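Local coordinates for extracellular protein 11-1 (Passalora fulva, PDB 6ZUS) that is an avirulence effector of a plant-pathogenic fungus, belongs to a structurally conserved effector family, and binds zinc, at residues A[52-57]-A[79-84]; A[8-13]-A[130-135]. All coordinates share one frame; numbering follows the deposited sequence.

In the fold
Contacts 1 and 2 sit on the same four-stranded antiparallel sheet, their centres about 9 Å apart, and together run across its whole width. Strand 6-20 pairs with strand 127-138 on one side in contact 2 and with strand 71-86 on the other, where Ala82 N meets Val9 O and Ala80 O meets Leu11 N, probably as hydrogen bonds. Contact 1 lies beyond strand 71-86, where residues 52-57 lead into the outermost strand 57-64. Both segments of contact 1 fall between those of contact 2 in the sequence. The pairing of 8-13 with 130-135 thus brings the first and last strands of the chain side by side, with helices 31-40 and 101-109 touching residues of both contacts.

Contact 1. Residues A[52-57]-A[79-84]; sequences GFSTAI and QATAWR
The entry into edge strand 57-64 of the antiparallel sheet is docked here against strand 71-86, with Ile57 and Gln79 forming the first regular pair and Phe53 bridged to Ala82 further back. Ile57 N donates to Gln79 O at 2.8 Å, in the plane of that carbonyl; the return bond from Gln79 N to Ile57 O is longer, its donor 53° above the carbonyl plane. A water also gives a proton to Ile57 O and another to Gln79 OE1, so that it clips this end together.

Between the two ladders, where the register slips by one residue, the hydroxyl of Ser54 stands in for a backbone acceptor. With chi1 at 79°, OG lies between the backbone N and the carbonyl carbon and takes the N-H of Thr81 at 2.9 Å, almost straight at 172°. Ser54 thereby grips Thr81 at both ends, its N donating to Thr81 O while its OG accepts from Thr81 N. Residues 52-56 form no regular strand; this side chain and single backbone bonds hold them to strand 71-86. Ser54 CB rests against Trp83, 3.5 Å from CZ2, while Trp83 N donates to Gly52 O at 3.2 Å, and Thr81 CG2 lies over one face of the indole, toward its rim. Phe53 leads to the other side, its CE2 3.8 Å from Ala82 CB, in an apolar layer with Phe38 and Tyr104.

Contact 2. Residues A[8-13]-A[130-135]; sequences AVALKW and RGFISN
Ala10 and Phe132 face each other as an antiparallel hydrogen-bonded pair between strands 6-20 and 127-138, the latter at an edge of the four-stranded sheet. Phe132 CG lies between its own backbone N and carbonyl carbon (chi1 63°), and the ring turns one face to the Ala10 methyl, whose CB sits over it, offset toward the rim, 3.7 Å from the centroid in a CH-pi contact. CZ comes nearest to that methyl. Ala10 N donates to Phe132 O at 2.8 Å, and Phe132 N returns the bond to Ala10 O.

On the same face, Lys12 and Arg130 run side by side, pointing the same way, with CB to CB at 4.0 Å. Their charged ends diverge: Arg130 bends at chi2 (-68°) and its guanidinium bonds to Glu118 O and Tyr114 O and pairs with Asp120, which probably eases the nearness of two like charges. On the opposite face the side chains of Leu11 and Val9 approach the backbone of Gly131, with Leu11 CD2 4.3 Å from Gly131 CA.

At the other end a classic beta bulge sets both Ser134 and Asn135 against Ala8. Ala8 O accepts Ser134 N at 2.8 Å. It also takes Asn135 N, weakly, at 3.5 Å. Ala8 CB lies 3.6 Å from Ser134 OG.

Contact 1. Residues A[52-57]-A[79-84]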
loop_
_atom_site.group_PDB
_atom_site.type_symbol
_atom_site.label_atom_id
_atom_site.label_comp_id
_atom_site.label_asym_id
_atom_site.label_seq_id
_atom_site.Cartn_x
_atom_site.Cartn_y
_atom_site.Cartn_z
ATOM N N GLY A 52 10.647 -1.718 10.784
ATOM C CA GLY A 52 9.824 -2.442 9.803
ATOM C C GLY A 52 8.389 -1.920 9.733
ATOM O O GLY A 52 8.183 -0.695 9.653
ATOM N N PHE A 53 7.430 -2.846 9.680
ATOM C CA PHE A 53 6.024 -2.601 9.290
ATOM C C PHE A 53 5.137 -3.080 10.427
ATOM O O PHE A 53 5.462 -4.070 11.092
ATOM C CB PHE A 53 5.654 -3.336 7.995
ATOM C CG PHE A 53 6.396 -2.813 6.802
ATOM C CD1 PHE A 53 7.769 -2.952 6.718
ATOM C CD2 PHE A 53 5.761 -2.056 5.849
ATOM C CE1 PHE A 53 8.486 -2.430 5.650
ATOM C CE2 PHE A 53 6.457 -1.549 4.766
ATOM C CZ PHE A 53 7.820 -1.738 4.660
ATOM N N SER A 54 4.028 -2.388 10.581
ATOM C CA SER A 54 2.922 -2.748 11.500
ATOM C C SER A 54 2.289 -4.064 11.045
ATOM O O SER A 54 2.646 -4.621 9.949
ATOM C CB SER A 54 1.932 -1.661 11.571
ATOM O OG SER A 54 1.098 -1.699 10.435
ATOM N N THR A 55 1.474 -4.636 11.935
ATOM C CA THR A 55 0.598 -5.786 11.617
ATOM C C THR A 55 -0.246 -5.410 10.389
ATOM O O THR A 55 -0.706 -4.254 10.303
ATOM C CB THR A 55 -0.302 -6.124 12.819
ATOM O OG1 THR A 55 0.601 -6.562 13.838
ATOM C CG2 THR A 55 -1.311 -7.198 12.501
ATOM N N ALA A 56 -0.332 -6.320 9.439
ATOM C CA ALA A 56 -1.120 -6.101 8.196
ATOM C C ALA A 56 -2.607 -6.321 8.531
ATOM O O ALA A 56 -2.922 -7.218 9.324
ATOM C CB ALA A 56 -0.607 -7.002 7.123
ATOM N N ILE A 57 -3.489 -5.556 7.902
ATOM C CA ILE A 57 -4.960 -5.677 8.062
ATOM C C ILE A 57 -5.585 -5.919 6.683
ATOM O O ILE A 57 -5.746 -4.955 5.928
ATOM C CB ILE A 57 -5.485 -4.403 8.728
ATOM C CG1 ILE A 57 -4.811 -4.200 10.091
ATOM C CG2 ILE A 57 -7.010 -4.435 8.845
ATOM C CD1 ILE A 57 -5.262 -2.961 10.789
ATOM N N GLN A 79 -3.430 -3.532 4.287
ATOM C CA GLN A 79 -2.806 -2.260 4.690
ATOM C C GLN A 79 -1.894 -2.507 5.893
ATOM O O GLN A 79 -2.136 -3.416 6.691
ATOM C CB GLN A 79 -3.850 -1.186 4.923
ATOM C CG GLN A 79 -4.758 -1.507 6.082
ATOM C CD GLN A 79 -6.009 -0.663 6.012
ATOM O OE1 GLN A 79 -6.949 -0.962 5.254
ATOM N NE2 GLN A 79 -5.998 0.390 6.816
ATOM N N ALA A 80 -0.843 -1.716 5.961
ATOM C CA ALA A 80 0.113 -1.697 7.074
ATOM C C ALA A 80 0.842 -0.352 7.035
ATOM O O ALA A 80 0.846 0.350 5.982
ATOM C CB ALA A 80 1.044 -2.889 6.963
ATOM N N THR A 81 1.472 -0.018 8.155
ATOM C CA THR A 81 2.245 1.231 8.305
ATOM C C THR A 81 3.727 0.887 8.246
ATOM O O THR A 81 4.164 -0.026 8.980
ATOM C CB THR A 81 1.906 1.941 9.615
ATOM O OG1 THR A 81 0.515 2.298 9.522
ATOM C CG2 THR A 81 2.787 3.153 9.824
ATOM N N ALA A 82 4.449 1.562 7.368
ATOM C CA ALA A 82 5.926 1.618 7.432
ATOM C C ALA A 82 6.270 2.635 8.532
ATOM O O ALA A 82 6.051 3.823 8.345
ATOM C CB ALA A 82 6.519 1.976 6.075
ATOM N N TRP A 83 6.788 2.151 9.657
ATOM C CA TRP A 83 7.013 3.008 10.852
ATOM C C TRP A 83 8.000 4.149 10.586
ATOM O O TRP A 83 7.743 5.298 11.087
ATOM C CB TRP A 83 7.455 2.147 12.027
ATOM C CG TRP A 83 6.386 1.242 12.534
ATOM C CD1 TRP A 83 6.476 -0.098 12.696
ATOM C CD2 TRP A 83 5.108 1.649 13.051
ATOM N NE1 TRP A 83 5.317 -0.563 13.255
ATOM C CE2 TRP A 83 4.464 0.479 13.481
ATOM C CE3 TRP A 83 4.466 2.894 13.206
ATOM C CZ2 TRP A 83 3.179 0.503 14.023
ATOM C CZ3 TRP A 83 3.191 2.921 13.732
ATOM C CH2 TRP A 83 2.571 1.734 14.145
ATOM N N ARG A 84 9.062 3.889 9.822
ATOM C CA ARG A 84 10.171 4.874 9.676
ATOM C C ARG A 84 10.718 4.833 8.248
ATOM O O ARG A 84 11.275 3.786 7.844
ATOM C CB ARG A 84 11.271 4.568 10.697
ATOM C CG ARG A 84 10.806 4.526 12.138
ATOM C CD ARG A 84 11.965 4.170 13.018
ATOM N NE ARG A 84 11.463 3.804 14.330
ATOM C CZ ARG A 84 10.982 4.654 15.226
ATOM N NH1 ARG A 84 10.964 5.961 14.992
ATOM N NH2 ARG A 84 10.564 4.174 16.392
HETATM O O HOH W 1 10.051 1.113 9.173
HETATM O O HOH W 2 -6.807 -3.167 3.831
#

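Contact 2. Residues A[8-13]-A[130-135]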
loop_
_atom_site.group_PDB
_atom_site.type_symbol
_atom_site.label_atom_id
_atom_site.label_comp_id
_atom_site.label_asym_id
_atom_site.label_seq_id
_atom_site.Cartn_x
_atom_site.Cartn_y
_atom_site.Cartn_z
ATOM N N ALA A 8 6.301 8.232 9.022
ATOM C CA ALA A 8 5.550 6.975 8.989
ATOM C C ALA A 8 4.615 7.067 7.782
ATOM O O ALA A 8 4.076 8.164 7.526
ATOM C CB ALA A 8 4.812 6.745 10.263
ATOM N N VAL A 9 4.504 5.956 7.036
ATOM C CA VAL A 9 3.735 5.891 5.760
ATOM C C VAL A 9 2.674 4.789 5.913
ATOM O O VAL A 9 3.044 3.628 6.198
ATOM C CB VAL A 9 4.631 5.669 4.526
ATOM C CG1 VAL A 9 3.777 5.625 3.265
ATOM C CG2 VAL A 9 5.713 6.738 4.391
ATOM N N ALA A 10 1.388 5.163 5.783
ATOM C CA ALA A 10 0.226 4.257 5.704
ATOM C C ALA A 10 0.178 3.721 4.264
ATOM O O ALA A 10 -0.024 4.516 3.363
ATOM C CB ALA A 10 -1.047 4.967 6.071
ATOM N N LEU A 11 0.392 2.427 4.087
ATOM C CA LEU A 11 0.471 1.740 2.752
ATOM C C LEU A 11 -0.738 0.825 2.593
ATOM O O LEU A 11 -1.191 0.182 3.593
ATOM C CB LEU A 11 1.755 0.919 2.667
ATOM C CG LEU A 11 3.063 1.713 2.749
ATOM C CD1 LEU A 11 4.200 0.809 3.124
ATOM C CD2 LEU A 11 3.358 2.407 1.444
ATOM N N LYS A 12 -1.191 0.697 1.367
ATOM C CA LYS A 12 -2.306 -0.233 1.060
ATOM C C LYS A 12 -2.163 -0.757 -0.368
ATOM O O LYS A 12 -1.915 0.046 -1.307
ATOM C CB LYS A 12 -3.653 0.439 1.321
ATOM C CG LYS A 12 -4.829 -0.471 1.078
ATOM C CD LYS A 12 -6.075 0.010 1.722
ATOM C CE LYS A 12 -6.845 1.000 0.921
ATOM N NZ LYS A 12 -8.294 0.902 1.263
ATOM N N TRP A 13 -2.204 -2.071 -0.446
ATOM C CA TRP A 13 -2.163 -2.878 -1.690
ATOM C C TRP A 13 -3.602 -3.213 -2.048
ATOM O O TRP A 13 -4.368 -3.686 -1.168
ATOM C CB TRP A 13 -1.345 -4.118 -1.438
ATOM C CG TRP A 13 -1.173 -4.977 -2.634
ATOM C CD1 TRP A 13 -0.082 -5.026 -3.454
ATOM C CD2 TRP A 13 -2.085 -5.998 -3.082
ATOM N NE1 TRP A 13 -0.257 -5.999 -4.390
ATOM C CE2 TRP A 13 -1.481 -6.599 -4.216
ATOM C CE3 TRP A 13 -3.331 -6.473 -2.651
ATOM C CZ2 TRP A 13 -2.085 -7.639 -4.914
ATOM C CZ3 TRP A 13 -3.944 -7.494 -3.359
ATOM C CH2 TRP A 13 -3.323 -8.054 -4.471
ATOM N N ARG A 130 -1.813 2.527 -2.503
ATOM C CA ARG A 130 -2.038 3.776 -1.747
ATOM C C ARG A 130 -0.835 3.954 -0.812
ATOM O O ARG A 130 -0.286 2.945 -0.262
ATOM C CB ARG A 130 -3.319 3.750 -0.923
ATOM C CG ARG A 130 -4.551 3.311 -1.697
ATOM C CD ARG A 130 -4.891 4.387 -2.722
ATOM N NE ARG A 130 -6.273 4.224 -3.117
ATOM C CZ ARG A 130 -6.996 5.135 -3.772
ATOM N NH1 ARG A 130 -6.446 6.279 -4.135
ATOM N NH2 ARG A 130 -8.262 4.895 -4.042
ATOM N N GLY A 131 -0.452 5.195 -0.634
ATOM C CA GLY A 131 0.571 5.523 0.384
ATOM C C GLY A 131 0.398 6.969 0.768
ATOM O O GLY A 131 0.301 7.828 -0.142
ATOM N N PHE A 132 0.344 7.239 2.060
ATOM C CA PHE A 132 0.305 8.636 2.548
ATOM C C PHE A 132 1.024 8.712 3.902
ATOM O O PHE A 132 1.096 7.736 4.654
ATOM C CB PHE A 132 -1.156 9.121 2.552
ATOM C CG PHE A 132 -2.063 8.358 3.480
ATOM C CD1 PHE A 132 -2.158 8.716 4.823
ATOM C CD2 PHE A 132 -2.887 7.339 3.000
ATOM C CE1 PHE A 132 -3.000 8.013 5.676
ATOM C CE2 PHE A 132 -3.744 6.664 3.854
ATOM C CZ PHE A 132 -3.793 6.997 5.186
ATOM N N ILE A 133 1.519 9.902 4.192
ATOM C CA ILE A 133 2.231 10.172 5.469
ATOM C C ILE A 133 1.220 10.106 6.615
ATOM O O ILE A 133 0.225 10.855 6.617
ATOM C CB ILE A 133 2.984 11.505 5.425
ATOM C CG1 ILE A 133 3.984 11.543 4.271
ATOM C CG2 ILE A 133 3.635 11.747 6.772
ATOM C CD1 ILE A 133 4.558 12.916 4.005
ATOM N N SER A 134 1.487 9.278 7.606
ATOM C CA SER A 134 0.630 9.168 8.800
ATOM C C SER A 134 1.314 9.841 10.023
ATOM O O SER A 134 0.602 10.113 11.055
ATOM C CB SER A 134 0.260 7.752 9.046
ATOM O OG SER A 134 1.382 6.939 9.232
ATOM N N ASN A 135 2.610 10.151 9.940
ATOM C CA ASN A 135 3.375 10.804 11.052
ATOM C C ASN A 135 4.662 11.407 10.463
ATOM O O ASN A 135 5.301 10.705 9.718
ATOM C CB ASN A 135 3.558 9.801 12.196
ATOM C CG ASN A 135 4.031 10.427 13.499
ATOM O OD1 ASN A 135 4.205 11.641 13.571
ATOM N ND2 ASN A 135 4.245 9.598 14.508
#